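Long-range contact in pectinesterase inhibitor 1 (Arabidopsis thaliana, PDB 1X90), which inhibits plant pectin methylesterases, and is a secreted four-helix bundle whose N-terminal alpha-hairpin extension is required for that activity: residues A[52-57]-A[123-128]. The protein carries 1 engineered substitution. Residues are numbered along the deposited sequence; the frame is centred on the assembly and turned at random.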
# COMPACT_ATOMS: atom_id res chain seq x y z
N LEU A 52 3.64 13.55 2.34
CA LEU A 52 2.81 14.60 1.76
C LEU A 52 2.89 15.90 2.53
O LEU A 52 3.15 16.96 1.95
CB LEU A 52 1.34 14.20 1.69
CG LEU A 52 0.43 15.26 1.05
CD1 LEU A 52 0.82 15.48 -0.41
CD2 LEU A 52 -1.01 14.80 1.12
N LYS A 53 2.68 15.85 3.83
CA LYS A 53 2.75 17.08 4.58
C LYS A 53 4.12 17.72 4.35
O LYS A 53 4.22 18.87 3.94
CB LYS A 53 2.51 16.83 6.08
CG LYS A 53 3.62 16.08 6.81
CD LYS A 53 3.46 16.16 8.34
CE LYS A 53 4.58 15.44 9.09
NZ LYS A 53 4.39 15.55 10.57
N LYS A 54 5.17 16.94 4.58
CA LYS A 54 6.55 17.37 4.44
C LYS A 54 6.83 18.06 3.10
O LYS A 54 7.56 19.06 3.04
CB LYS A 54 7.45 16.15 4.62
CG LYS A 54 8.93 16.46 4.71
CD LYS A 54 9.72 15.16 4.72
CE LYS A 54 9.31 14.23 3.55
NZ LYS A 54 8.72 12.92 3.98
N LEU A 55 6.27 17.53 2.02
CA LEU A 55 6.46 18.14 0.72
C LEU A 55 5.75 19.50 0.73
O LEU A 55 6.33 20.53 0.33
CB LEU A 55 5.86 17.26 -0.36
CG LEU A 55 6.52 15.91 -0.64
CD1 LEU A 55 5.59 15.07 -1.51
CD2 LEU A 55 7.87 16.12 -1.29
N GLN A 56 4.49 19.50 1.17
CA GLN A 56 3.71 20.74 1.24
C GLN A 56 4.46 21.77 2.06
O GLN A 56 4.42 22.96 1.74
CB GLN A 56 2.33 20.49 1.87
CG GLN A 56 1.48 19.48 1.11
CD GLN A 56 0.15 19.20 1.78
OE1 GLN A 56 0.07 19.12 3.01
NE2 GLN A 56 -0.90 19.02 0.98
N SER A 57 5.15 21.32 3.10
CA SER A 57 5.92 22.21 3.94
C SER A 57 7.14 22.75 3.23
O SER A 57 7.37 23.96 3.22
CB SER A 57 6.37 21.50 5.20
OG SER A 57 5.25 21.28 6.05
N SER A 123 20.12 18.64 -4.24
CA SER A 123 20.05 18.21 -2.86
C SER A 123 18.62 17.98 -2.46
O SER A 123 17.99 18.85 -1.84
CB SER A 123 20.70 19.24 -1.94
OG SER A 123 22.11 19.01 -1.88
N VAL A 124 18.12 16.81 -2.82
CA VAL A 124 16.75 16.41 -2.52
C VAL A 124 16.58 16.18 -1.04
O VAL A 124 17.54 16.08 -0.29
CB VAL A 124 16.39 15.09 -3.21
CG1 VAL A 124 14.87 15.05 -3.44
CG2 VAL A 124 17.18 14.94 -4.50
N ASP A 125 15.33 16.07 -0.62
CA ASP A 125 15.00 15.82 0.77
C ASP A 125 15.11 14.31 0.99
O ASP A 125 14.40 13.52 0.36
CB ASP A 125 13.59 16.33 1.04
CG ASP A 125 13.13 16.04 2.44
OD1 ASP A 125 12.66 14.92 2.69
OD2 ASP A 125 13.26 16.95 3.29
N SER A 126 16.01 13.91 1.88
CA SER A 126 16.22 12.49 2.17
C SER A 126 14.88 11.80 2.37
O SER A 126 14.53 10.85 1.66
CB SER A 126 17.05 12.31 3.46
OG SER A 126 18.16 13.19 3.51
N SER A 127 14.15 12.31 3.36
CA SER A 127 12.85 11.84 3.78
C SER A 127 11.93 11.47 2.63
O SER A 127 11.42 10.36 2.56
CB SER A 127 12.20 12.92 4.66
OG SER A 127 10.94 12.50 5.12
N VAL A 128 11.73 12.42 1.72
CA VAL A 128 10.86 12.19 0.57
C VAL A 128 11.35 10.99 -0.21
O VAL A 128 10.57 10.11 -0.59
CB VAL A 128 10.85 13.42 -0.35
CG1 VAL A 128 9.92 13.18 -1.51
CG2 VAL A 128 10.39 14.63 0.44
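Leu-55 and Val-128 bring the two backbones nearest, their CA atoms 7.4 Å apart, where the first turn of helix 126-148 comes alongside the late part of helix 17-61. Their side chains meet at about a right angle, CD2 of Leu-55 resting against both methyls of Val-128. Two branched aliphatic residues suit this buried layer: Leu-55 also packs on Cys-74 and Val-75 of helix 65-94, while Val-128 reaches Cys-114 of helix 99-118, so the pair lies beside the Cys-74–Cys-114 disulfide. All four helices of the bundle typical of invertase and pectin methylesterase inhibitors therefore meet here, where the loop after helix 99-118 gives way to the last helix. Asp-125 is the N-cap of that helix: its OD1, whose exact position is uncertain, accepts from the backbone N of Val-128 at 2.8 Å, answering an amide that lacks a partner one turn earlier. Lys-54 covers the polar margin of the contact. With CG opposite the backbone N (chi1 -171°), its chain extends toward helix 126-148, then bends at chi3 (51°), and NZ donates to OG of Ser-127, though the placing of OG, and so the detail of this bond, is unsure. A small hydroxyl residue in the first turn lets the lysine come close and offers its ammonium an acceptor. A long, flexible lysine can combine this polar end with a methylene, CE, against Val-128 CG2. Replacing Lys-54 with an alanine would probably leave the Ser-127 hydroxyl without this donor and uncover one side of Val-128. A weak second bond ties NZ to Thr-51 OG1 on the lysine's own helix.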